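Local coordinates for restriction endonuclease Hpy99I (Helicobacter pylori, PDB 3GOX), which probably cleaves double-stranded DNA at a specific pseudopalindromic target sequence, as a zinc-binding beta-beta-alpha-Me type II restriction endonuclease, at residues E62-Y67 / K75-I80; S136-P141 / S147-T152; W165-I170 / T176-F181. All blocks are in the same frame, centred on the assembly; numbering follows the deposited sequence.

The three contacts follow one another along the chain. Contact 1 links the five-stranded antiparallel SH3-like sheet to the first zinc site, and lies on the opposite side of the chain's centre from the other two. Its centre is about 42 Å from that of contact 2 and about 31 Å from that of contact 3. Contacts 2 and 3, about 16 Å apart between centres, share the recombination endonuclease VII-like part and touch each other: F138 and P141 pack on strand 166-171. Contact 1 of one subunit packs against contact 2 of the other, so regions far apart in one chain meet across the dimer; contact 3 also touches the second subunit and reaches the bound DNA.

Contact 1: residues E62-Y67 / K75-I80; sequences EAIDIY and KKICNI. With ZN (zinc ion), chain E; 1PE (pentaethylene glycol), chain H.
I77 carries its half of this apolar contact, reaching from strand 75-77 to I64 and I66. From CB, directed toward 62-67, the side chain runs through CG1, anti to the carbonyl carbon (chi1 -56°), and on extended to CD1, the atom that does the touching, which comes up against both I64 and I66. There CD1 meets I64 CD1 tip to tip at 4.2 Å, and it also lies 4.2 Å from the CG2 branch of I66, whose side chain crosses that of I77 obliquely. The other branch of I66 leads away, with CG1 3.8 Å above the plane of the Y67 ring and over its centre. An Asx turn shapes this bend: Y67 N donates to D65 OD1 (3.0 Å), approaching from above the carboxylate plane. A pentaethylene glycol molecule, probably from the crystallisation liquor, accepts a nearly straight bond at OH5 from D65 N (2.9 Å). The contact joins the edge of the SH3-like five-stranded sheet, where I64 adjoins strand 61-63, to strand 75-77, which leads into a Cys4 zinc site: C78 SG binds the zinc ion at 2.3 Å, and C81, C107 and C110 complete it. I64 packs on F17 and I19 of strand 17-20, I77 on L84 of its hairpin partner 84-86, and both on V32 of strand 32-39, while T152 of the second subunit packs on I77.

Contact 2: residues S136-P141 / S147-T152; sequences SVFTCP and SIVGVT. With ZN (zinc ion), chain F.
The beta hairpin of strands 137-139 and 146-148, which pairs F138 with S147 and leads into a Cys4 zinc site, forms this contact. F138 and S147 are an antiparallel hydrogen-bonded pair: F138 N donates to S147 O at 2.8 Å, and S147 N returns a more bent bond to F138 O, also 2.8 Å long. V137 and I148 form the neighbouring non-hydrogen-bonded pair. Beyond it, one further bond of 2.9 Å runs from V149 N to S136 O. Side chains fill in on the F138 face. V149 CG2 sits 3.6 Å from F138 CB and, on the S136 side, 3.4 Å from S136 OG, a hydroxyl that is itself hydrogen-bonded to P133 O. A chi1 of 178° turns CG of F138 away from the backbone N and carries the ring off the sheet and away from 147-152, with an edge still near S147: S147 OG lies in the ring plane, 4.0 Å from F138 CD2. Past I148 the chain curls back on itself: I148 N donates to T152 OG1 at 2.8 Å, while I148 O accepts from both V151 N and T152 N. At the other end, C140 SG binds the zinc ion at 2.3 Å, joined by C143 from the hairpin turn and by C171 and C174. F138 and V149 pack on L155 of strand 155-159, C140 on strand 166-171, and on the opposite face V137 meets I48, and I148 meets I66, both of the second subunit.

Contact 3: residues W165-I170 / T176-F181; sequences WGREWI and TGLGRF. With nucleotides of chain D.
L178 projects from helix 172-180 and touches strand 166-171 with a single methyl. Its CD1 meets I170 CD1 tip to tip at 3.8 Å, and the same methyl lies 4.0 Å from R167 NH2, set obliquely to the guanidinium. R167, bent at chi3 (-79°), comes at the leucine from the opposite direction; its NE forms a salt bridge with D158 and its NH2 one with D183, which fix the group's rotation. D158, together with N175, binds the sodium ion. Strands 155-159 and 166-171 and helix 172-180 are consistent with the beta-beta-alpha-Me finger, whose helix and second strand meet here. On another side of the same helix, T176 and R180 reach minor-groove base atoms, while G179 packs on the sugar-phosphate backbone. R180 NH1 is shared: it donates to T176 O at 3.1 Å and to O2 of DC6 of chain D, also at 3.1 Å, both acceptors lying at the edge of the guanidinium in its plane. From the same group NH2 donates to O2 of DT5 of chain D at 2.8 Å. T176 CG2 adds a van der Waals contact, 3.6 Å from N3 of DG7 of chain D, and G179 CA comes within 3.4 Å of O3' of DC6 of chain D. R180 NE is bonded to T176 OG1 of the second subunit, whose V191 also packs on L178.

Contact 1: residues E62-Y67 / K75-I80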
loop_
_atom_site.group_PDB
_atom_site.type_symbol
_atom_site.label_atom_id
_atom_site.label_comp_id
_atom_site.label_asym_id
_atom_site.label_seq_id
_atom_site.Cartn_x
_atom_site.Cartn_y
_atom_site.Cartn_z
ATOM N N GLU A 62 -5.537 -34.893 5.839
ATOM C CA GLU A 62 -4.953 -35.139 4.539
ATOM C C GLU A 62 -3.756 -34.180 4.375
ATOM O O GLU A 62 -3.898 -32.968 4.486
ATOM C CB GLU A 62 -5.983 -34.899 3.448
ATOM C CG GLU A 62 -5.474 -35.162 2.063
ATOM C CD GLU A 62 -6.531 -34.905 0.998
ATOM O OE1 GLU A 62 -7.750 -35.008 1.296
ATOM O OE2 GLU A 62 -6.130 -34.605 -0.144
ATOM N N ALA A 63 -2.575 -34.724 4.118
ATOM C CA ALA A 63 -1.386 -33.916 3.850
ATOM C C ALA A 63 -1.575 -33.117 2.572
ATOM O O ALA A 63 -2.126 -33.602 1.586
ATOM C CB ALA A 63 -0.143 -34.798 3.703
ATOM N N ILE A 64 -1.115 -31.864 2.620
ATOM C CA ILE A 64 -1.075 -31.004 1.444
ATOM C C ILE A 64 0.325 -30.437 1.198
ATOM O O ILE A 64 1.159 -30.339 2.119
ATOM C CB ILE A 64 -2.106 -29.846 1.534
ATOM C CG1 ILE A 64 -1.804 -28.894 2.702
ATOM C CG2 ILE A 64 -3.492 -30.397 1.651
ATOM C CD1 ILE A 64 -2.594 -27.530 2.598
ATOM N N ASP A 65 0.572 -30.081 -0.060
ATOM C CA ASP A 65 1.799 -29.406 -0.493
ATOM C C ASP A 65 1.477 -27.923 -0.660
ATOM O O ASP A 65 0.843 -27.503 -1.642
ATOM C CB ASP A 65 2.321 -30.001 -1.803
ATOM C CG ASP A 65 3.611 -29.341 -2.288
ATOM O OD1 ASP A 65 4.121 -28.402 -1.643
ATOM O OD2 ASP A 65 4.132 -29.784 -3.350
ATOM N N ILE A 66 1.872 -27.127 0.327
ATOM C CA ILE A 66 1.595 -25.682 0.308
ATOM C C ILE A 66 2.148 -24.990 -0.941
ATOM O O ILE A 66 1.614 -23.965 -1.369
ATOM C CB ILE A 66 2.096 -24.969 1.598
ATOM C CG1 ILE A 66 3.600 -25.134 1.808
ATOM C CG2 ILE A 66 1.254 -25.419 2.792
ATOM C CD1 ILE A 66 4.131 -24.440 3.066
ATOM N N TYR A 67 3.217 -25.533 -1.515
ATOM C CA TYR A 67 3.841 -24.930 -2.695
ATOM C C TYR A 67 3.163 -25.274 -4.012
ATOM O O TYR A 67 3.563 -24.757 -5.069
ATOM C CB TYR A 67 5.325 -25.264 -2.730
ATOM C CG TYR A 67 6.035 -24.781 -1.483
ATOM C CD1 TYR A 67 6.048 -23.433 -1.144
ATOM C CD2 TYR A 67 6.627 -25.675 -0.611
ATOM C CE1 TYR A 67 6.690 -22.992 0.017
ATOM C CE2 TYR A 67 7.267 -25.239 0.535
ATOM C CZ TYR A 67 7.284 -23.911 0.844
ATOM O OH TYR A 67 7.933 -23.540 2.006
ATOM N N LYS A 75 -6.228 -24.436 -6.492
ATOM C CA LYS A 75 -6.701 -24.097 -5.149
ATOM C C LYS A 75 -5.716 -23.160 -4.486
ATOM O O LYS A 75 -4.550 -23.099 -4.859
ATOM C CB LYS A 75 -6.870 -25.348 -4.286
ATOM C CG LYS A 75 -7.847 -26.372 -4.867
ATOM C CD LYS A 75 -7.861 -27.667 -4.069
ATOM C CE LYS A 75 -8.882 -28.663 -4.612
ATOM N NZ LYS A 75 -8.894 -29.945 -3.860
ATOM N N LYS A 76 -6.212 -22.433 -3.495
ATOM C CA LYS A 76 -5.470 -21.380 -2.820
ATOM C C LYS A 76 -5.904 -21.363 -1.359
ATOM O O LYS A 76 -7.092 -21.599 -1.055
ATOM C CB LYS A 76 -5.715 -20.020 -3.502
ATOM C CG LYS A 76 -5.001 -18.818 -2.889
ATOM C CD LYS A 76 -5.276 -17.520 -3.659
ATOM C CE LYS A 76 -4.380 -16.443 -3.190
ATOM N NZ LYS A 76 -4.625 -15.168 -3.911
ATOM N N ILE A 77 -4.952 -21.104 -0.465
ATOM C CA ILE A 77 -5.216 -21.006 0.973
ATOM C C ILE A 77 -5.494 -19.535 1.317
ATOM O O ILE A 77 -4.660 -18.665 1.041
ATOM C CB ILE A 77 -4.035 -21.496 1.798
ATOM C CG1 ILE A 77 -3.647 -22.927 1.419
ATOM C CG2 ILE A 77 -4.362 -21.398 3.300
ATOM C CD1 ILE A 77 -2.288 -23.384 2.013
ATOM N N CYS A 78 -6.657 -19.241 1.913
ATOM C CA CYS A 78 -7.019 -17.873 2.282
ATOM C C CYS A 78 -6.130 -17.370 3.424
ATOM O O CYS A 78 -5.848 -18.115 4.353
ATOM C CB CYS A 78 -8.484 -17.801 2.682
ATOM S SG CYS A 78 -8.995 -16.188 3.327
ATOM N N ASN A 79 -5.698 -16.109 3.372
ATOM C CA ASN A 79 -4.804 -15.573 4.396
ATOM C C ASN A 79 -5.481 -15.155 5.685
ATOM O O ASN A 79 -4.788 -14.759 6.630
ATOM C CB ASN A 79 -3.965 -14.408 3.859
ATOM C CG ASN A 79 -4.761 -13.126 3.764
ATOM O OD1 ASN A 79 -5.893 -13.145 3.341
ATOM N ND2 ASN A 79 -4.166 -12.018 4.161
ATOM N N ILE A 80 -6.811 -15.252 5.738
ATOM C CA ILE A 80 -7.540 -14.958 6.969
ATOM C C ILE A 80 -8.017 -16.289 7.525
ATOM O O ILE A 80 -7.424 -16.816 8.468
ATOM C CB ILE A 80 -8.682 -13.929 6.738
ATOM C CG1 ILE A 80 -8.126 -12.645 6.103
ATOM C CG2 ILE A 80 -9.400 -13.634 8.038
ATOM C CD1 ILE A 80 -7.073 -11.947 6.883
HETATM ZN ZN ZN E . -11.171 -16.744 3.898
HETATM O OH2 1PE H . 5.677 -32.607 0.154
HETATM C C12 1PE H . 4.593 -32.027 0.878
HETATM C C22 1PE H . 3.487 -33.035 1.156
HETATM O OH3 1PE H . 2.672 -33.162 -0.010
HETATM C C13 1PE H . 0.662 -34.011 -1.042
HETATM C C23 1PE H . 1.497 -33.925 0.225
HETATM O OH4 1PE H . 0.285 -32.715 -1.485
HETATM C C14 1PE H . -0.915 -31.385 -3.119
HETATM C C24 1PE H . -0.697 -32.759 -2.512
HETATM O OH5 1PE H . -1.466 -30.510 -2.144
HETATM C C15 1PE H . -3.353 -28.982 -2.399
HETATM C C25 1PE H . -1.887 -29.260 -2.710
HETATM O OH6 1PE H . -4.161 -30.067 -2.844
HETATM C C16 1PE H . -6.260 -31.261 -2.545
HETATM C C26 1PE H . -5.102 -30.530 -1.870
HETATM O OH7 1PE H . -7.414 -31.184 -1.717
#

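Contact 2: residues S136-P141 / S147-T152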
loop_
_atom_site.group_PDB
_atom_site.type_symbol
_atom_site.label_atom_id
_atom_site.label_comp_id
_atom_site.label_asym_id
_atom_site.label_seq_id
_atom_site.Cartn_x
_atom_site.Cartn_y
_atom_site.Cartn_z
ATOM N N SER A 136 -6.756 20.411 -10.413
ATOM C CA SER A 136 -6.506 21.390 -9.365
ATOM C C SER A 136 -5.317 20.993 -8.509
ATOM O O SER A 136 -4.921 19.832 -8.465
ATOM C CB SER A 136 -7.723 21.606 -8.471
ATOM O OG SER A 136 -8.081 20.452 -7.770
ATOM N N VAL A 137 -4.741 21.975 -7.832
ATOM C CA VAL A 137 -3.699 21.719 -6.849
ATOM C C VAL A 137 -4.333 21.362 -5.505
ATOM O O VAL A 137 -5.086 22.156 -4.919
ATOM C CB VAL A 137 -2.751 22.918 -6.733
ATOM C CG1 VAL A 137 -1.721 22.667 -5.616
ATOM C CG2 VAL A 137 -2.079 23.193 -8.069
ATOM N N PHE A 138 -4.029 20.155 -5.045
ATOM C CA PHE A 138 -4.603 19.545 -3.850
ATOM C C PHE A 138 -3.491 19.292 -2.831
ATOM O O PHE A 138 -2.357 19.011 -3.210
ATOM C CB PHE A 138 -5.207 18.206 -4.270
ATOM C CG PHE A 138 -5.811 17.408 -3.152
ATOM C CD1 PHE A 138 -7.038 17.761 -2.610
ATOM C CD2 PHE A 138 -5.175 16.270 -2.672
ATOM C CE1 PHE A 138 -7.604 17.014 -1.595
ATOM C CE2 PHE A 138 -5.748 15.513 -1.667
ATOM C CZ PHE A 138 -6.956 15.887 -1.131
ATOM N N THR A 139 -3.820 19.386 -1.541
ATOM C CA THR A 139 -2.925 18.998 -0.450
ATOM C C THR A 139 -3.648 17.940 0.366
ATOM O O THR A 139 -4.688 18.189 0.952
ATOM C CB THR A 139 -2.499 20.211 0.408
ATOM O OG1 THR A 139 -1.997 21.234 -0.462
ATOM C CG2 THR A 139 -1.418 19.799 1.409
ATOM N N CYS A 140 -3.096 16.738 0.403
ATOM C CA CYS A 140 -3.768 15.648 1.106
ATOM C C CYS A 140 -3.810 15.909 2.609
ATOM O O CYS A 140 -2.810 16.304 3.207
ATOM C CB CYS A 140 -3.073 14.315 0.823
ATOM S SG CYS A 140 -3.844 12.876 1.636
ATOM N N PRO A 141 -4.987 15.746 3.224
ATOM C CA PRO A 141 -5.069 16.051 4.660
ATOM C C PRO A 141 -4.318 15.092 5.580
ATOM O O PRO A 141 -4.139 15.411 6.767
ATOM C CB PRO A 141 -6.570 16.031 4.948
ATOM C CG PRO A 141 -7.189 15.254 3.881
ATOM C CD PRO A 141 -6.296 15.381 2.654
ATOM N N SER A 147 -0.226 17.918 -4.704
ATOM C CA SER A 147 -0.348 17.208 -5.967
ATOM C C SER A 147 -1.292 17.939 -6.909
ATOM O O SER A 147 -1.963 18.890 -6.518
ATOM C CB SER A 147 -0.843 15.773 -5.744
ATOM O OG SER A 147 -2.139 15.747 -5.177
ATOM N N ILE A 148 -1.282 17.523 -8.171
ATOM C CA ILE A 148 -2.215 17.991 -9.201
ATOM C C ILE A 148 -3.193 16.846 -9.436
ATOM O O ILE A 148 -2.787 15.736 -9.807
ATOM C CB ILE A 148 -1.498 18.336 -10.529
ATOM C CG1 ILE A 148 -0.429 19.411 -10.331
ATOM C CG2 ILE A 148 -2.504 18.783 -11.594
ATOM C CD1 ILE A 148 0.516 19.494 -11.510
ATOM N N VAL A 149 -4.461 17.083 -9.112
ATOM C CA VAL A 149 -5.476 16.036 -9.087
ATOM C C VAL A 149 -5.579 15.296 -10.426
ATOM O O VAL A 149 -5.818 15.911 -11.470
ATOM C CB VAL A 149 -6.855 16.615 -8.697
ATOM C CG1 VAL A 149 -7.907 15.490 -8.670
ATOM C CG2 VAL A 149 -6.763 17.315 -7.343
ATOM N N GLY A 150 -5.405 13.972 -10.381
ATOM C CA GLY A 150 -5.471 13.143 -11.587
ATOM C C GLY A 150 -4.242 13.175 -12.460
ATOM O O GLY A 150 -4.225 12.534 -13.511
ATOM N N VAL A 151 -3.217 13.929 -12.047
ATOM C CA VAL A 151 -1.960 14.035 -12.797
ATOM C C VAL A 151 -0.749 13.571 -11.974
ATOM O O VAL A 151 -0.011 12.681 -12.425
ATOM C CB VAL A 151 -1.750 15.461 -13.332
ATOM C CG1 VAL A 151 -0.403 15.625 -14.046
ATOM C CG2 VAL A 151 -2.870 15.821 -14.295
ATOM N N THR A 152 -0.504 14.168 -10.806
ATOM C CA THR A 152 0.591 13.701 -9.916
ATOM C C THR A 152 0.142 12.920 -8.674
ATOM O O THR A 152 0.991 12.407 -7.918
ATOM C CB THR A 152 1.576 14.801 -9.524
ATOM O OG1 THR A 152 0.888 15.816 -8.799
ATOM C CG2 THR A 152 2.246 15.414 -10.765
HETATM ZN ZN ZN F . -2.141 11.325 1.201
#

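Contact 3: residues W165-I170 / T176-F181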
loop_
_atom_site.group_PDB
_atom_site.type_symbol
_atom_site.label_atom_id
_atom_site.label_comp_id
_atom_site.label_asym_id
_atom_site.label_seq_id
_atom_site.Cartn_x
_atom_site.Cartn_y
_atom_site.Cartn_z
ATOM N N TRP A 165 -20.632 5.946 6.119
ATOM C CA TRP A 165 -20.584 7.398 5.912
ATOM C C TRP A 165 -19.218 7.879 5.451
ATOM O O TRP A 165 -18.192 7.266 5.723
ATOM C CB TRP A 165 -21.015 8.155 7.165
ATOM C CG TRP A 165 -22.333 7.707 7.688
ATOM C CD1 TRP A 165 -23.381 7.193 6.968
ATOM C CD2 TRP A 165 -22.762 7.743 9.051
ATOM N NE1 TRP A 165 -24.426 6.885 7.809
ATOM C CE2 TRP A 165 -24.070 7.211 9.093
ATOM C CE3 TRP A 165 -22.158 8.152 10.246
ATOM C CZ2 TRP A 165 -24.794 7.096 10.283
ATOM C CZ3 TRP A 165 -22.873 8.031 11.428
ATOM C CH2 TRP A 165 -24.180 7.511 11.437
ATOM N N GLY A 166 -19.231 8.997 4.748
ATOM C CA GLY A 166 -18.024 9.570 4.199
ATOM C C GLY A 166 -17.055 10.094 5.237
ATOM O O GLY A 166 -17.441 10.529 6.321
ATOM N N ARG A 167 -15.774 10.013 4.910
ATOM C CA ARG A 167 -14.739 10.727 5.640
ATOM C C ARG A 167 -14.330 11.894 4.743
ATOM O O ARG A 167 -15.154 12.769 4.520
ATOM C CB ARG A 167 -13.607 9.784 6.054
ATOM C CG ARG A 167 -14.133 8.684 6.988
ATOM C CD ARG A 167 -13.059 8.020 7.836
ATOM N NE ARG A 167 -12.308 7.044 7.055
ATOM C CZ ARG A 167 -12.191 5.747 7.326
ATOM N NH1 ARG A 167 -12.745 5.204 8.403
ATOM N NH2 ARG A 167 -11.496 4.982 6.501
ATOM N N GLU A 168 -13.118 11.901 4.194
ATOM C CA GLU A 168 -12.656 12.997 3.330
ATOM C C GLU A 168 -12.086 12.488 2.021
ATOM O O GLU A 168 -11.824 11.281 1.855
ATOM C CB GLU A 168 -11.606 13.861 4.047
ATOM C CG GLU A 168 -12.145 14.504 5.321
ATOM C CD GLU A 168 -11.097 15.194 6.186
ATOM O OE1 GLU A 168 -10.027 15.588 5.673
ATOM O OE2 GLU A 168 -11.372 15.377 7.396
ATOM N N TRP A 169 -11.918 13.424 1.090
ATOM C CA TRP A 169 -11.122 13.204 -0.099
ATOM C C TRP A 169 -9.666 13.148 0.317
ATOM O O TRP A 169 -9.143 14.091 0.909
ATOM C CB TRP A 169 -11.345 14.319 -1.130
ATOM C CG TRP A 169 -12.662 14.193 -1.836
ATOM C CD1 TRP A 169 -13.847 14.768 -1.479
ATOM C CD2 TRP A 169 -12.926 13.436 -3.027
ATOM N NE1 TRP A 169 -14.827 14.412 -2.368
ATOM C CE2 TRP A 169 -14.289 13.607 -3.338
ATOM C CE3 TRP A 169 -12.129 12.648 -3.875
ATOM C CZ2 TRP A 169 -14.883 13.005 -4.446
ATOM C CZ3 TRP A 169 -12.718 12.046 -4.973
ATOM C CH2 TRP A 169 -14.082 12.230 -5.253
ATOM N N ILE A 170 -9.018 12.024 -0.000
ATOM C CA ILE A 170 -7.618 11.786 0.345
ATOM C C ILE A 170 -6.933 11.127 -0.862
ATOM O O ILE A 170 -7.598 10.636 -1.789
ATOM C CB ILE A 170 -7.449 10.889 1.624
ATOM C CG1 ILE A 170 -8.060 9.494 1.432
ATOM C CG2 ILE A 170 -8.051 11.578 2.867
ATOM C CD1 ILE A 170 -7.820 8.555 2.625
ATOM N N THR A 176 -5.017 3.440 0.625
ATOM C CA THR A 176 -4.572 2.055 0.585
ATOM C C THR A 176 -3.616 1.736 1.739
ATOM O O THR A 176 -3.403 0.562 2.057
ATOM C CB THR A 176 -3.978 1.702 -0.787
ATOM O OG1 THR A 176 -2.947 2.628 -1.161
ATOM C CG2 THR A 176 -5.091 1.681 -1.836
ATOM N N GLY A 177 -3.065 2.767 2.378
ATOM C CA GLY A 177 -2.344 2.627 3.638
ATOM C C GLY A 177 -3.268 2.402 4.825
ATOM O O GLY A 177 -2.995 1.555 5.691
ATOM N N LEU A 178 -4.365 3.158 4.908
ATOM C CA LEU A 178 -5.372 2.953 5.959
ATOM C C LEU A 178 -5.803 1.496 5.976
ATOM O O LEU A 178 -5.939 0.898 7.043
ATOM C CB LEU A 178 -6.617 3.828 5.724
ATOM C CG LEU A 178 -6.428 5.345 5.742
ATOM C CD1 LEU A 178 -7.755 6.068 5.542
ATOM C CD2 LEU A 178 -5.779 5.785 6.989
ATOM N N GLY A 179 -6.048 0.924 4.803
ATOM C CA GLY A 179 -6.538 -0.459 4.728
ATOM C C GLY A 179 -5.542 -1.502 5.196
ATOM O O GLY A 179 -5.921 -2.559 5.742
ATOM N N ARG A 180 -4.259 -1.234 4.964
ATOM C CA ARG A 180 -3.228 -2.148 5.479
ATOM C C ARG A 180 -3.309 -2.305 7.002
ATOM O O ARG A 180 -2.944 -3.342 7.555
ATOM C CB ARG A 180 -1.860 -1.667 5.071
ATOM C CG ARG A 180 -1.586 -1.927 3.589
ATOM C CD ARG A 180 -0.434 -1.100 3.045
ATOM N NE ARG A 180 0.237 -1.699 1.904
ATOM C CZ ARG A 180 -0.215 -1.694 0.651
ATOM N NH1 ARG A 180 -1.370 -1.106 0.352
ATOM N NH2 ARG A 180 0.481 -2.298 -0.306
ATOM N N PHE A 181 -3.778 -1.256 7.670
ATOM C CA PHE A 181 -3.921 -1.229 9.129
ATOM C C PHE A 181 -5.385 -1.306 9.559
ATOM O O PHE A 181 -5.740 -0.943 10.679
ATOM C CB PHE A 181 -3.180 0.003 9.683
ATOM C CG PHE A 181 -1.734 0.053 9.237
ATOM C CD1 PHE A 181 -0.881 -1.014 9.508
ATOM C CD2 PHE A 181 -1.250 1.112 8.499
ATOM C CE1 PHE A 181 0.437 -1.009 9.066
ATOM C CE2 PHE A 181 0.073 1.122 8.060
ATOM C CZ PHE A 181 0.919 0.062 8.355
ATOM P P DC D 6 -4.647 -7.126 1.602
ATOM O OP1 DC D 6 -4.797 -7.483 3.036
ATOM O OP2 DC D 6 -5.323 -7.939 0.567
ATOM O "O5'" DC D 6 -5.131 -5.618 1.431
ATOM C "C5'" DC D 6 -4.654 -4.599 2.303
ATOM C "C4'" DC D 6 -4.864 -3.246 1.669
ATOM O "O4'" DC D 6 -4.018 -3.104 0.514
ATOM C "C3'" DC D 6 -6.268 -3.034 1.130
ATOM O "O3'" DC D 6 -7.141 -2.659 2.202
ATOM C "C2'" DC D 6 -6.055 -1.924 0.118
ATOM C "C1'" DC D 6 -4.617 -2.167 -0.376
ATOM N N1 DC D 6 -4.497 -2.705 -1.740
ATOM C C2 DC D 6 -3.649 -2.056 -2.645
ATOM O O2 DC D 6 -2.993 -1.079 -2.252
ATOM N N3 DC D 6 -3.557 -2.516 -3.914
ATOM C C4 DC D 6 -4.257 -3.591 -4.288
ATOM N N4 DC D 6 -4.138 -4.001 -5.555
ATOM C C5 DC D 6 -5.111 -4.287 -3.379
ATOM C C6 DC D 6 -5.202 -3.812 -2.129
ATOM P P DG D 7 -8.729 -2.847 2.049
ATOM O OP1 DG D 7 -9.299 -2.879 3.419
ATOM O OP2 DG D 7 -9.014 -3.954 1.106
ATOM O "O5'" DG D 7 -9.206 -1.492 1.361
ATOM C "C5'" DG D 7 -8.879 -0.246 1.952
ATOM C "C4'" DG D 7 -9.255 0.892 1.031
ATOM O "O4'" DG D 7 -8.590 0.699 -0.244
ATOM C "C3'" DG D 7 -10.738 1.022 0.691
ATOM O "O3'" DG D 7 -11.012 2.389 0.381
ATOM C "C2'" DG D 7 -10.862 0.163 -0.552
ATOM C "C1'" DG D 7 -9.544 0.442 -1.267
ATOM N N9 DG D 7 -9.054 -0.670 -2.084
ATOM C C8 DG D 7 -9.289 -2.011 -1.876
ATOM N N7 DG D 7 -8.782 -2.775 -2.807
ATOM C C5 DG D 7 -8.166 -1.891 -3.681
ATOM C C6 DG D 7 -7.474 -2.134 -4.901
ATOM O O6 DG D 7 -7.291 -3.208 -5.485
ATOM N N1 DG D 7 -6.989 -0.954 -5.459
ATOM C C2 DG D 7 -7.163 0.300 -4.929
ATOM N N2 DG D 7 -6.607 1.312 -5.623
ATOM N N3 DG D 7 -7.829 0.546 -3.808
ATOM C C4 DG D 7 -8.300 -0.588 -3.240
ATOM P P DT D 5 -0.578 -10.961 -1.382
ATOM O OP1 DT D 5 -0.317 -11.682 -0.104
ATOM O OP2 DT D 5 -1.493 -11.552 -2.381
ATOM O "O5'" DT D 5 -1.143 -9.528 -0.985
ATOM C "C5'" DT D 5 -0.575 -8.794 0.094
ATOM C "C4'" DT D 5 -1.062 -7.366 0.041
ATOM O "O4'" DT D 5 -0.581 -6.753 -1.162
ATOM C "C3'" DT D 5 -2.581 -7.249 -0.024
ATOM O "O3'" DT D 5 -3.073 -7.055 1.305
ATOM C "C2'" DT D 5 -2.823 -6.039 -0.918
ATOM C "C1'" DT D 5 -1.447 -5.689 -1.490
ATOM N N1 DT D 5 -1.348 -5.499 -2.943
ATOM C C2 DT D 5 -0.824 -4.312 -3.389
ATOM O O2 DT D 5 -0.519 -3.399 -2.639
ATOM N N3 DT D 5 -0.669 -4.229 -4.748
ATOM C C4 DT D 5 -0.983 -5.193 -5.685
ATOM O O4 DT D 5 -0.753 -4.986 -6.872
ATOM C C5 DT D 5 -1.565 -6.407 -5.148
ATOM C C7 DT D 5 -1.956 -7.507 -6.086
ATOM C C6 DT D 5 -1.722 -6.494 -3.821
#